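Local structure of CELL WALL surface anchor family protein (Streptococcus pneumoniae, 2WW8) at residues T156-I161 / F713-I718; A174-P179 / K191-V196; I184-L189 / T709-P714; G205-V210 / T675-V680. The protein acts as the adhesin of the pneumococcal pilus, a cell-wall-anchored surface protein that recognises host cells. All blocks are in the same frame, centred on the assembly; numbering follows the deposited sequence.

Contact 1: residues T156-I161 / F713-I718; sequences TPYQII and FPIPKI
Y158, K717 and I160 bury most of the surface where strand 157-162 meets the proline-rich segment leading into strand 717-718, at the end of the Ig-like region. Strand 171-184 pairs with both strands. The Y158 ring, with CG in the crowded position between the backbone N and the carbonyl carbon (chi1 50°), points its hydroxyl end at the proline-rich segment. P714 CB sits over one ring face, offset toward the rim, 4.2 Å from the Y158 ring centroid, a CH-pi contact. At the tip, I715 N donates to Y158 OH at 3.1 Å along a bent path (137°). A water lies 2.9 Å from Y158 OH and donates a hydrogen bond to F713 O. K717 curls back, its NZ donating to I715 O at 2.8 Å from above the carbonyl plane; D693 adds a salt bridge. I160 CD1 lies 4.3 Å from K717 CE. The tyrosine hydroxyl gives the backbone N-H of I715 an acceptor, and the I715 carbonyl and D693 carboxylate would stabilise the charge on K717.

Contact 2: residues A174-P179 / K191-V196; sequences ALNPNP and KRIYQV
The side-chain amide of N176 meets the backbone of I193 head-on and pairs with both of its polar groups. I193 N donates to N176 OD1 at 2.7 Å, nearly straight (168°) and on an in-plane lone pair. In return N176 ND2 donates to I193 O at 2.9 Å, almost linear (174°), with the carbonyl oxygen close to the amide plane. The two bonds fix the amide rotation and link the strands where N176 CA and R192 CA are 5.8 Å apart. On one side of this grip A174 CB touches I193 CD1 at 3.9 Å; on the other, P177 CG rests 3.5 Å from K191 O, a buried carbonyl without a polar partner in the model. Further out, the backbone of N176 is hydrogen-bonded to I161, and I193 packs on Y204, I206 and I718. R192 runs extended from CG to NE and leads away to a salt bridge with E207. K191 NZ is joined covalently to N695 CG and hydrogen-bonded to T698. The strands, 135° apart in direction, belong to the hairpin 171-184/187-196, splayed here so that an asparagine bridges the gap. At the far end of the K191 side chain, the link to N695 forms an intramolecular isopeptide bond, a cross-link characteristic of many Gram-positive pilin domains.

Contact 3: residues I184-L189 / T709-P714; sequences IPEGTL and TVRDFP
I184 to G187 forms a type I turn closed by two backbone hydrogen bonds, I184 N to G187 O and G187 N to I184 O, while the chain at 709-714 passes by with L189 CA and F713 CA, the closest pair in register, 6.6 Å apart. R711 grips the carboxylate of E186, buried at the turn, side-on in a salt bridge of two hydrogen bonds: R711 NE donates to E186 OE1 at 2.8 Å, straight (176°) and in the guanidinium plane. R711 NH2 reaches E186 OE2 at 2.8 Å, tilted out of that plane. Both oxygens use their syn lone pairs, and the carboxylate and guanidinium planes stand 38° apart. T709 CG2 lies over the centre of one guanidinium face, and I184 CD1 touches R711 CG at 4.0 Å. The hairpin tip between strands 171-184 and 187-196 is thereby tied to strand 711-712, the edge of a five-stranded antiparallel sheet within the Ig-like region. L189, with CG in the crowded position (chi1 54°), lies over one face of the F713 ring, its CD1 4.1 Å from the ring centroid. Lower on the same side chain, L189 CB approaches F713 CE2 at 3.7 Å. L189 CD1 also meets P714 CD at 3.9 Å, and L208 and V210 also pack on F713.

Contact 4: residues G205-V210 / T675-V680; sequences GIELTV and TLTYNV
Strands 203-218 and 673-682 pair antiparallel in the Ig-like domain, with I206-Y678 and L208-L676 as hydrogen-bonded pairs flanked by non-hydrogen-bonded ones. Side chains alternate between the two faces of the sheet. On the face of I206 and L208, the Y678 ring folds across toward the neighbouring strand, CG in the crowded position (chi1 57°), and I206 crosses it obliquely. I206 CB stands over one ring face, 3.9 Å from the Y678 ring centroid, in a CH-pi contact. L208 CD1 comes in obliquely, 3.9 Å from Y678 CE1. Beyond I206, V680 crosses at about a right angle, its CG1 4.0 Å from I206 CG1. The phenol is anchored by D600, hydrogen-bonded to its hydroxyl, and the Y678 side chain also touches N695, the partner of the K191 isopeptide link.

The other face carries E207, T209, T675 and T677. T209 and T675 lie side by side pointing the same way, and E207 crosses T675 obliquely, E207 CG 3.8 Å from T675 CG2. The E207 carboxylate goes on to R192, which ties in strand 187-196. Between the strands the bond from I206 N to Y678 O is 2.8 Å long and nearly along the C=O axis, while I206 O accepts from Y678 N and also takes a CA-H...O contact from T677 CA at 3.1 Å.

Overall arrangement
From the N terminus, 156-161 comes first and waits longest: contact 1 closes only at 713-718, after the chain has run out through the helix-bearing region and back. Contact 2 closes early, within that span, across one hairpin. Contact 3 opens at 184-189, before contact 2 is complete, and closes at 709-714, so these two cross. Contact 4 opens after contact 2 has closed and lies within the spans of both contacts 1 and 3. The latter two share F713 and P714. Contacts 1, 3 and 4 tie residues 156-210 to residues 675-718, uniting distant parts of the sequence in one Ig-like domain, while contact 2 joins neighbouring strands of the first part.

Contact 1: residues T156-I161 / F713-I718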
loop_
_atom_site.group_PDB
_atom_site.type_symbol
_atom_site.label_atom_id
_atom_site.label_comp_id
_atom_site.label_asym_id
_atom_site.label_seq_id
_atom_site.Cartn_x
_atom_site.Cartn_y
_atom_site.Cartn_z
ATOM N N THR A 156 -7.972 6.710 -18.871
ATOM C CA THR A 156 -6.525 6.898 -18.789
ATOM C C THR A 156 -5.778 5.576 -18.517
ATOM O O THR A 156 -6.308 4.702 -17.824
ATOM C CB THR A 156 -6.185 7.937 -17.695
ATOM O OG1 THR A 156 -6.638 7.425 -16.442
ATOM C CG2 THR A 156 -6.827 9.320 -17.971
ATOM N N PRO A 157 -4.568 5.388 -19.100
ATOM C CA PRO A 157 -3.827 4.117 -18.934
ATOM C C PRO A 157 -3.270 3.944 -17.527
ATOM O O PRO A 157 -2.977 4.918 -16.848
ATOM C CB PRO A 157 -2.674 4.202 -19.957
ATOM C CG PRO A 157 -2.468 5.721 -20.149
ATOM C CD PRO A 157 -3.858 6.358 -19.958
ATOM N N TYR A 158 -3.146 2.720 -17.035
ATOM C CA TYR A 158 -2.350 2.582 -15.811
ATOM C C TYR A 158 -1.407 1.428 -16.077
ATOM O O TYR A 158 -1.804 0.552 -16.854
ATOM C CB TYR A 158 -3.217 2.278 -14.592
ATOM C CG TYR A 158 -4.239 1.154 -14.676
ATOM C CD1 TYR A 158 -5.557 1.393 -15.100
ATOM C CD2 TYR A 158 -3.897 -0.148 -14.354
ATOM C CE1 TYR A 158 -6.523 0.343 -15.141
ATOM C CE2 TYR A 158 -4.834 -1.197 -14.429
ATOM C CZ TYR A 158 -6.150 -0.944 -14.800
ATOM O OH TYR A 158 -7.096 -1.962 -14.846
ATOM N N GLN A 159 -0.241 1.419 -15.426
ATOM C CA GLN A 159 0.764 0.391 -15.616
ATOM C C GLN A 159 0.434 -0.908 -14.871
ATOM O O GLN A 159 -0.329 -0.921 -13.900
ATOM C CB GLN A 159 2.144 0.911 -15.206
ATOM C CG GLN A 159 2.487 2.325 -15.720
ATOM C CD GLN A 159 2.399 2.482 -17.240
ATOM O OE1 GLN A 159 3.069 1.750 -18.006
ATOM N NE2 GLN A 159 1.553 3.440 -17.683
ATOM N N ILE A 160 1.022 -2.005 -15.341
ATOM C CA ILE A 160 0.748 -3.348 -14.853
ATOM C C ILE A 160 2.097 -3.986 -14.610
ATOM O O ILE A 160 2.903 -3.977 -15.535
ATOM C CB ILE A 160 0.109 -4.214 -15.978
ATOM C CG1 ILE A 160 -1.310 -3.778 -16.323
ATOM C CG2 ILE A 160 0.072 -5.669 -15.615
ATOM C CD1 ILE A 160 -2.169 -3.517 -15.065
ATOM N N ILE A 161 2.339 -4.563 -13.430
ATOM C CA ILE A 161 3.610 -5.193 -13.065
ATOM C C ILE A 161 3.471 -6.606 -12.489
ATOM O O ILE A 161 2.440 -6.990 -11.911
ATOM C CB ILE A 161 4.404 -4.369 -12.055
ATOM C CG1 ILE A 161 3.625 -4.292 -10.735
ATOM C CG2 ILE A 161 4.755 -3.007 -12.686
ATOM C CD1 ILE A 161 4.456 -3.700 -9.597
ATOM N N PHE A 713 -11.946 0.887 -9.903
ATOM C CA PHE A 713 -10.764 0.279 -9.302
ATOM C C PHE A 713 -9.822 -0.252 -10.398
ATOM O O PHE A 713 -10.276 -0.728 -11.457
ATOM C CB PHE A 713 -11.208 -0.963 -8.481
ATOM C CG PHE A 713 -11.840 -0.619 -7.160
ATOM C CD1 PHE A 713 -13.191 -0.321 -7.069
ATOM C CD2 PHE A 713 -11.093 -0.756 -5.992
ATOM C CE1 PHE A 713 -13.762 -0.045 -5.810
ATOM C CE2 PHE A 713 -11.627 -0.497 -4.749
ATOM C CZ PHE A 713 -12.972 -0.149 -4.660
ATOM N N PRO A 714 -8.512 -0.286 -10.122
ATOM C CA PRO A 714 -7.628 -0.909 -11.119
ATOM C C PRO A 714 -7.698 -2.457 -11.038
ATOM O O PRO A 714 -8.195 -2.945 -10.027
ATOM C CB PRO A 714 -6.250 -0.401 -10.698
ATOM C CG PRO A 714 -6.360 -0.226 -9.209
ATOM C CD PRO A 714 -7.779 0.219 -8.943
ATOM N N ILE A 715 -7.275 -3.221 -12.059
ATOM C CA ILE A 715 -7.582 -4.667 -12.142
ATOM C C ILE A 715 -6.347 -5.596 -12.362
ATOM O O ILE A 715 -5.668 -5.462 -13.376
ATOM C CB ILE A 715 -8.569 -4.972 -13.321
ATOM C CG1 ILE A 715 -9.723 -3.970 -13.386
ATOM C CG2 ILE A 715 -9.156 -6.359 -13.164
ATOM C CD1 ILE A 715 -10.679 -4.235 -12.281
ATOM N N PRO A 716 -6.084 -6.557 -11.452
ATOM C CA PRO A 716 -5.035 -7.565 -11.587
ATOM C C PRO A 716 -5.389 -8.634 -12.624
ATOM O O PRO A 716 -6.551 -8.749 -13.042
ATOM C CB PRO A 716 -5.041 -8.254 -10.213
ATOM C CG PRO A 716 -5.640 -7.190 -9.267
ATOM C CD PRO A 716 -6.768 -6.684 -10.136
ATOM N N LYS A 717 -4.370 -9.413 -13.003
ATOM C CA LYS A 717 -4.543 -10.455 -14.022
ATOM C C LYS A 717 -3.830 -11.711 -13.555
ATOM O O LYS A 717 -2.803 -11.591 -12.878
ATOM C CB LYS A 717 -3.900 -10.056 -15.356
ATOM C CG LYS A 717 -4.651 -8.935 -16.056
ATOM C CD LYS A 717 -4.029 -7.590 -15.795
ATOM C CE LYS A 717 -4.628 -6.564 -16.767
ATOM N NZ LYS A 717 -5.816 -5.858 -16.121
ATOM N N ILE A 718 -4.335 -12.886 -13.939
ATOM C CA ILE A 718 -3.648 -14.127 -13.597
ATOM C C ILE A 718 -3.710 -15.032 -14.817
ATOM O O ILE A 718 -4.626 -14.896 -15.663
ATOM C CB ILE A 718 -4.262 -14.832 -12.357
ATOM C CG1 ILE A 718 -5.736 -15.183 -12.617
ATOM C CG2 ILE A 718 -4.073 -13.940 -11.099
ATOM C CD1 ILE A 718 -6.378 -16.034 -11.544
HETATM O O HOH W 1 -9.729 -0.805 -14.586
#

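Contact 2: residues A174-P179 / K191-V196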
loop_
_atom_site.group_PDB
_atom_site.type_symbol
_atom_site.label_atom_id
_atom_site.label_comp_id
_atom_site.label_asym_id
_atom_site.label_seq_id
_atom_site.Cartn_x
_atom_site.Cartn_y
_atom_site.Cartn_z
ATOM N N ALA A 174 1.111 -13.832 -12.550
ATOM C CA ALA A 174 0.165 -12.820 -12.081
ATOM C C ALA A 174 0.750 -11.421 -12.155
ATOM O O ALA A 174 1.975 -11.258 -11.989
ATOM C CB ALA A 174 -0.261 -13.116 -10.655
ATOM N N LEU A 175 -0.156 -10.462 -12.378
ATOM C CA LEU A 175 0.120 -9.021 -12.571
ATOM C C LEU A 175 -0.808 -8.160 -11.710
ATOM O O LEU A 175 -2.030 -8.412 -11.631
ATOM C CB LEU A 175 -0.031 -8.554 -14.038
ATOM C CG LEU A 175 0.704 -9.400 -15.107
ATOM C CD1 LEU A 175 0.253 -9.057 -16.516
ATOM C CD2 LEU A 175 2.228 -9.306 -15.004
ATOM N N ASN A 176 -0.210 -7.139 -11.102
ATOM C CA ASN A 176 -0.941 -6.148 -10.353
ATOM C C ASN A 176 -0.837 -4.815 -11.094
ATOM O O ASN A 176 0.159 -4.545 -11.779
ATOM C CB ASN A 176 -0.352 -5.974 -8.954
ATOM C CG ASN A 176 -1.061 -6.832 -7.908
ATOM O OD1 ASN A 176 -2.216 -7.262 -8.084
ATOM N ND2 ASN A 176 -0.364 -7.089 -6.797
ATOM N N PRO A 177 -1.860 -3.980 -10.914
ATOM C CA PRO A 177 -1.750 -2.589 -11.310
ATOM C C PRO A 177 -0.668 -1.950 -10.469
ATOM O O PRO A 177 -0.466 -2.335 -9.299
ATOM C CB PRO A 177 -3.074 -1.961 -10.864
ATOM C CG PRO A 177 -3.756 -2.991 -10.017
ATOM C CD PRO A 177 -3.195 -4.335 -10.374
ATOM N N ASN A 178 -0.050 -0.921 -11.058
ATOM C CA ASN A 178 0.916 -0.124 -10.340
ATOM C C ASN A 178 0.872 1.361 -10.681
ATOM O O ASN A 178 1.066 1.717 -11.845
ATOM C CB ASN A 178 2.321 -0.670 -10.603
ATOM C CG ASN A 178 3.369 -0.005 -9.723
ATOM O OD1 ASN A 178 3.280 -0.065 -8.499
ATOM N ND2 ASN A 178 4.359 0.626 -10.342
ATOM N N PRO A 179 0.641 2.230 -9.674
ATOM C CA PRO A 179 0.252 1.793 -8.323
ATOM C C PRO A 179 -1.116 1.143 -8.218
ATOM O O PRO A 179 -1.956 1.337 -9.108
ATOM C CB PRO A 179 0.286 3.092 -7.498
ATOM C CG PRO A 179 0.190 4.151 -8.422
ATOM C CD PRO A 179 0.905 3.679 -9.700
ATOM N N LYS A 191 -7.062 -1.915 -5.359
ATOM C CA LYS A 191 -7.342 -3.313 -5.653
ATOM C C LYS A 191 -6.054 -4.007 -6.053
ATOM O O LYS A 191 -5.270 -3.487 -6.879
ATOM C CB LYS A 191 -8.334 -3.431 -6.797
ATOM C CG LYS A 191 -8.742 -4.923 -6.973
ATOM C CD LYS A 191 -10.021 -5.047 -7.794
ATOM C CE LYS A 191 -10.213 -6.522 -8.085
ATOM N NZ LYS A 191 -11.228 -6.637 -9.152
ATOM N N ARG A 192 -5.769 -5.167 -5.466
ATOM C CA ARG A 192 -4.544 -5.896 -5.840
ATOM C C ARG A 192 -4.662 -7.370 -5.469
ATOM O O ARG A 192 -5.500 -7.751 -4.665
ATOM C CB ARG A 192 -3.308 -5.278 -5.145
ATOM C CG ARG A 192 -3.330 -5.405 -3.613
ATOM C CD ARG A 192 -1.956 -5.183 -3.035
ATOM N NE ARG A 192 -2.061 -5.214 -1.564
ATOM C CZ ARG A 192 -1.052 -5.429 -0.730
ATOM N NH1 ARG A 192 0.161 -5.582 -1.242
ATOM N NH2 ARG A 192 -1.231 -5.477 0.598
ATOM N N ILE A 193 -3.799 -8.191 -6.040
ATOM C CA ILE A 193 -3.537 -9.514 -5.485
ATOM C C ILE A 193 -2.571 -9.177 -4.341
ATOM O O ILE A 193 -1.546 -8.523 -4.574
ATOM C CB ILE A 193 -2.905 -10.462 -6.558
ATOM C CG1 ILE A 193 -3.920 -10.824 -7.659
ATOM C CG2 ILE A 193 -2.396 -11.772 -5.902
ATOM C CD1 ILE A 193 -3.249 -11.225 -8.961
ATOM N N TYR A 194 -2.902 -9.555 -3.099
ATOM C CA TYR A 194 -1.974 -9.277 -1.984
ATOM C C TYR A 194 -1.222 -10.514 -1.480
ATOM O O TYR A 194 -0.301 -10.430 -0.652
ATOM C CB TYR A 194 -2.679 -8.612 -0.802
ATOM C CG TYR A 194 -3.564 -9.563 -0.008
ATOM C CD1 TYR A 194 -4.790 -9.987 -0.493
ATOM C CD2 TYR A 194 -3.143 -10.020 1.237
ATOM C CE1 TYR A 194 -5.592 -10.841 0.245
ATOM C CE2 TYR A 194 -3.891 -10.875 1.988
ATOM C CZ TYR A 194 -5.114 -11.267 1.493
ATOM O OH TYR A 194 -5.858 -12.104 2.269
ATOM N N GLN A 195 -1.636 -11.671 -1.959
ATOM C CA GLN A 195 -0.907 -12.897 -1.695
ATOM C C GLN A 195 -1.252 -13.980 -2.698
ATOM O O GLN A 195 -2.352 -14.015 -3.247
ATOM C CB GLN A 195 -1.117 -13.411 -0.259
ATOM C CG GLN A 195 -2.550 -13.818 0.096
ATOM C CD GLN A 195 -2.668 -14.314 1.556
ATOM O OE1 GLN A 195 -1.799 -14.058 2.384
ATOM N NE2 GLN A 195 -3.734 -15.033 1.855
ATOM N N VAL A 196 -0.273 -14.861 -2.891
ATOM C CA VAL A 196 -0.401 -16.071 -3.675
ATOM C C VAL A 196 -0.680 -17.173 -2.633
ATOM O O VAL A 196 0.181 -17.447 -1.780
ATOM C CB VAL A 196 0.937 -16.262 -4.462
ATOM C CG1 VAL A 196 0.973 -17.507 -5.359
ATOM C CG2 VAL A 196 1.218 -14.970 -5.250
#

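Contact 3: residues I184-L189 / T709-P714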
loop_
_atom_site.group_PDB
_atom_site.type_symbol
_atom_site.label_atom_id
_atom_site.label_comp_id
_atom_site.label_asym_id
_atom_site.label_seq_id
_atom_site.Cartn_x
_atom_site.Cartn_y
_atom_site.Cartn_z
ATOM N N ILE A 184 -8.735 9.509 -5.787
ATOM C CA ILE A 184 -9.955 10.014 -6.350
ATOM C C ILE A 184 -10.462 11.223 -5.581
ATOM O O ILE A 184 -9.982 11.501 -4.466
ATOM C CB ILE A 184 -11.065 8.913 -6.375
ATOM C CG1 ILE A 184 -11.288 8.338 -4.966
ATOM C CG2 ILE A 184 -10.720 7.925 -7.391
ATOM C CD1 ILE A 184 -12.487 7.380 -4.839
ATOM N N PRO A 185 -11.418 11.964 -6.166
ATOM C CA PRO A 185 -11.850 13.192 -5.465
ATOM C C PRO A 185 -12.409 12.841 -4.089
ATOM O O PRO A 185 -12.280 13.628 -3.195
ATOM C CB PRO A 185 -12.978 13.727 -6.371
ATOM C CG PRO A 185 -12.539 13.342 -7.744
ATOM C CD PRO A 185 -12.021 11.870 -7.511
ATOM N N GLU A 186 -12.992 11.654 -3.910
ATOM C CA GLU A 186 -13.590 11.257 -2.642
ATOM C C GLU A 186 -12.606 10.635 -1.643
ATOM O O GLU A 186 -12.978 10.310 -0.501
ATOM C CB GLU A 186 -14.762 10.314 -2.907
ATOM C CG GLU A 186 -15.895 10.950 -3.624
ATOM C CD GLU A 186 -15.686 11.005 -5.157
ATOM O OE1 GLU A 186 -14.783 10.345 -5.695
ATOM O OE2 GLU A 186 -16.467 11.720 -5.815
ATOM N N GLY A 187 -11.351 10.438 -2.050
ATOM C CA GLY A 187 -10.367 9.816 -1.140
ATOM C C GLY A 187 -9.423 8.944 -1.916
ATOM O O GLY A 187 -8.732 9.438 -2.793
ATOM N N THR A 188 -9.362 7.658 -1.603
ATOM C CA THR A 188 -8.529 6.762 -2.400
ATOM C C THR A 188 -9.259 5.407 -2.518
ATOM O O THR A 188 -10.155 5.100 -1.724
ATOM C CB THR A 188 -7.187 6.506 -1.685
ATOM O OG1 THR A 188 -7.455 5.674 -0.558
ATOM C CG2 THR A 188 -6.491 7.826 -1.218
ATOM N N LEU A 189 -8.899 4.606 -3.518
ATOM C CA LEU A 189 -9.393 3.258 -3.585
ATOM C C LEU A 189 -8.221 2.402 -4.058
ATOM O O LEU A 189 -7.220 2.951 -4.575
ATOM C CB LEU A 189 -10.676 3.095 -4.447
ATOM C CG LEU A 189 -10.637 3.620 -5.890
ATOM C CD1 LEU A 189 -9.776 2.665 -6.735
ATOM C CD2 LEU A 189 -12.024 3.738 -6.547
ATOM N N THR A 709 -22.209 8.912 -10.394
ATOM C CA THR A 709 -20.811 9.119 -10.004
ATOM C C THR A 709 -20.215 7.782 -9.666
ATOM O O THR A 709 -20.594 7.180 -8.672
ATOM C CB THR A 709 -20.681 10.084 -8.808
ATOM O OG1 THR A 709 -21.283 11.297 -9.232
ATOM C CG2 THR A 709 -19.239 10.342 -8.486
ATOM N N VAL A 710 -19.326 7.305 -10.539
ATOM C CA VAL A 710 -18.768 5.989 -10.503
ATOM C C VAL A 710 -17.263 6.172 -10.636
ATOM O O VAL A 710 -16.757 6.888 -11.519
ATOM C CB VAL A 710 -19.251 5.163 -11.697
ATOM C CG1 VAL A 710 -19.033 3.726 -11.361
ATOM C CG2 VAL A 710 -20.703 5.374 -11.869
ATOM N N ARG A 711 -16.545 5.524 -9.740
ATOM C CA ARG A 711 -15.093 5.478 -9.819
ATOM C C ARG A 711 -14.602 4.022 -10.005
ATOM O O ARG A 711 -14.974 3.174 -9.211
ATOM C CB ARG A 711 -14.474 6.019 -8.514
ATOM C CG ARG A 711 -15.095 7.330 -7.926
ATOM C CD ARG A 711 -14.974 8.410 -8.957
ATOM N NE ARG A 711 -15.304 9.728 -8.421
ATOM C CZ ARG A 711 -15.814 10.701 -9.154
ATOM N NH1 ARG A 711 -16.100 10.481 -10.435
ATOM N NH2 ARG A 711 -16.075 11.884 -8.611
ATOM N N ASP A 712 -13.754 3.767 -11.002
ATOM C CA ASP A 712 -13.153 2.476 -11.269
ATOM C C ASP A 712 -11.981 2.137 -10.340
ATOM O O ASP A 712 -11.137 2.967 -10.058
ATOM C CB ASP A 712 -12.674 2.377 -12.731
ATOM C CG ASP A 712 -13.839 2.238 -13.688
ATOM O OD1 ASP A 712 -14.429 1.138 -13.665
ATOM O OD2 ASP A 712 -14.232 3.232 -14.370
ATOM N N PHE A 713 -11.946 0.887 -9.903
ATOM C CA PHE A 713 -10.764 0.279 -9.302
ATOM C C PHE A 713 -9.822 -0.252 -10.398
ATOM O O PHE A 713 -10.276 -0.728 -11.457
ATOM C CB PHE A 713 -11.208 -0.963 -8.481
ATOM C CG PHE A 713 -11.840 -0.619 -7.160
ATOM C CD1 PHE A 713 -13.191 -0.321 -7.069
ATOM C CD2 PHE A 713 -11.093 -0.756 -5.992
ATOM C CE1 PHE A 713 -13.762 -0.045 -5.810
ATOM C CE2 PHE A 713 -11.627 -0.497 -4.749
ATOM C CZ PHE A 713 -12.972 -0.149 -4.660
ATOM N N PRO A 714 -8.512 -0.286 -10.122
ATOM C CA PRO A 714 -7.628 -0.909 -11.119
ATOM C C PRO A 714 -7.698 -2.457 -11.038
ATOM O O PRO A 714 -8.195 -2.945 -10.027
ATOM C CB PRO A 714 -6.250 -0.401 -10.698
ATOM C CG PRO A 714 -6.360 -0.226 -9.209
ATOM C CD PRO A 714 -7.779 0.219 -8.943
#

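Contact 4: residues G205-V210 / T675-V680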
loop_
_atom_site.group_PDB
_atom_site.type_symbol
_atom_site.label_atom_id
_atom_site.label_comp_id
_atom_site.label_asym_id
_atom_site.label_seq_id
_atom_site.Cartn_x
_atom_site.Cartn_y
_atom_site.Cartn_z
ATOM N N GLY A 205 -5.155 -14.467 -3.097
ATOM C CA GLY A 205 -5.953 -13.551 -2.293
ATOM C C GLY A 205 -6.058 -12.158 -2.910
ATOM O O GLY A 205 -5.038 -11.629 -3.380
ATOM N N ILE A 206 -7.260 -11.576 -2.866
ATOM C CA ILE A 206 -7.545 -10.290 -3.456
ATOM C C ILE A 206 -7.902 -9.339 -2.309
ATOM O O ILE A 206 -8.623 -9.718 -1.391
ATOM C CB ILE A 206 -8.766 -10.351 -4.415
ATOM C CG1 ILE A 206 -8.567 -11.433 -5.484
ATOM C CG2 ILE A 206 -8.868 -9.034 -5.150
ATOM C CD1 ILE A 206 -7.383 -11.179 -6.362
ATOM N N GLU A 207 -7.411 -8.108 -2.402
ATOM C CA GLU A 207 -7.690 -7.047 -1.431
ATOM C C GLU A 207 -8.176 -5.788 -2.147
ATOM O O GLU A 207 -7.514 -5.348 -3.095
ATOM C CB GLU A 207 -6.384 -6.724 -0.675
ATOM C CG GLU A 207 -6.469 -5.513 0.281
ATOM C CD GLU A 207 -5.073 -4.953 0.515
ATOM O OE1 GLU A 207 -4.574 -4.092 -0.288
ATOM O OE2 GLU A 207 -4.498 -5.436 1.518
ATOM N N LEU A 208 -9.251 -5.176 -1.637
ATOM C CA LEU A 208 -9.837 -3.889 -2.064
ATOM C C LEU A 208 -9.850 -3.021 -0.819
ATOM O O LEU A 208 -10.148 -3.527 0.259
ATOM C CB LEU A 208 -11.280 -4.051 -2.568
ATOM C CG LEU A 208 -11.475 -4.566 -3.998
ATOM C CD1 LEU A 208 -11.093 -6.040 -4.130
ATOM C CD2 LEU A 208 -12.927 -4.290 -4.446
ATOM N N THR A 209 -9.485 -1.747 -0.986
ATOM C CA THR A 209 -9.620 -0.792 0.091
ATOM C C THR A 209 -10.293 0.478 -0.449
ATOM O O THR A 209 -10.247 0.730 -1.659
ATOM C CB THR A 209 -8.291 -0.418 0.764
ATOM O OG1 THR A 209 -7.532 0.481 -0.059
ATOM C CG2 THR A 209 -7.441 -1.628 1.149
ATOM N N VAL A 210 -10.913 1.241 0.464
ATOM C CA VAL A 210 -11.555 2.500 0.139
ATOM C C VAL A 210 -11.313 3.386 1.360
ATOM O O VAL A 210 -11.471 2.944 2.489
ATOM C CB VAL A 210 -13.072 2.344 -0.098
ATOM C CG1 VAL A 210 -13.672 3.729 -0.337
ATOM C CG2 VAL A 210 -13.323 1.472 -1.355
ATOM N N THR A 675 -11.258 -2.311 4.342
ATOM C CA THR A 675 -10.539 -3.360 3.574
ATOM C C THR A 675 -11.393 -4.611 3.396
ATOM O O THR A 675 -11.970 -5.131 4.371
ATOM C CB THR A 675 -9.247 -3.759 4.315
ATOM O OG1 THR A 675 -8.478 -2.575 4.557
ATOM C CG2 THR A 675 -8.374 -4.791 3.532
ATOM N N LEU A 676 -11.506 -5.072 2.151
ATOM C CA LEU A 676 -12.207 -6.302 1.862
ATOM C C LEU A 676 -11.161 -7.307 1.348
ATOM O O LEU A 676 -10.333 -6.961 0.506
ATOM C CB LEU A 676 -13.242 -6.085 0.765
ATOM C CG LEU A 676 -13.840 -7.348 0.125
ATOM C CD1 LEU A 676 -14.801 -8.076 1.045
ATOM C CD2 LEU A 676 -14.598 -7.031 -1.177
ATOM N N THR A 677 -11.151 -8.538 1.858
ATOM C CA THR A 677 -10.293 -9.554 1.216
ATOM C C THR A 677 -11.123 -10.782 0.852
ATOM O O THR A 677 -12.171 -10.993 1.479
ATOM C CB THR A 677 -9.098 -10.016 2.064
ATOM O OG1 THR A 677 -9.595 -10.725 3.197
ATOM C CG2 THR A 677 -8.154 -8.895 2.509
ATOM N N TYR A 678 -10.700 -11.558 -0.162
ATOM C CA TYR A 678 -11.368 -12.786 -0.505
ATOM C C TYR A 678 -10.375 -13.550 -1.398
ATOM O O TYR A 678 -9.348 -13.032 -1.806
ATOM C CB TYR A 678 -12.750 -12.576 -1.183
ATOM C CG TYR A 678 -12.681 -11.726 -2.445
ATOM C CD1 TYR A 678 -12.788 -10.315 -2.391
ATOM C CD2 TYR A 678 -12.431 -12.317 -3.687
ATOM C CE1 TYR A 678 -12.695 -9.537 -3.557
ATOM C CE2 TYR A 678 -12.361 -11.549 -4.867
ATOM C CZ TYR A 678 -12.480 -10.170 -4.796
ATOM O OH TYR A 678 -12.407 -9.436 -5.974
ATOM N N ASN A 679 -10.698 -14.794 -1.720
ATOM C CA ASN A 679 -9.792 -15.642 -2.465
ATOM C C ASN A 679 -10.444 -16.007 -3.774
ATOM O O ASN A 679 -11.672 -16.135 -3.809
ATOM C CB ASN A 679 -9.462 -16.895 -1.645
ATOM C CG ASN A 679 -8.655 -16.556 -0.395
ATOM O OD1 ASN A 679 -7.676 -15.787 -0.434
ATOM N ND2 ASN A 679 -9.053 -17.135 0.728
ATOM N N VAL A 680 -9.612 -16.123 -4.819
ATOM C CA VAL A 680 -10.060 -16.589 -6.137
ATOM C C VAL A 680 -9.123 -17.659 -6.666
ATOM O O VAL A 680 -7.994 -17.825 -6.205
ATOM C CB VAL A 680 -10.169 -15.481 -7.207
ATOM C CG1 VAL A 680 -11.065 -14.303 -6.699
ATOM C CG2 VAL A 680 -8.742 -14.995 -7.569
#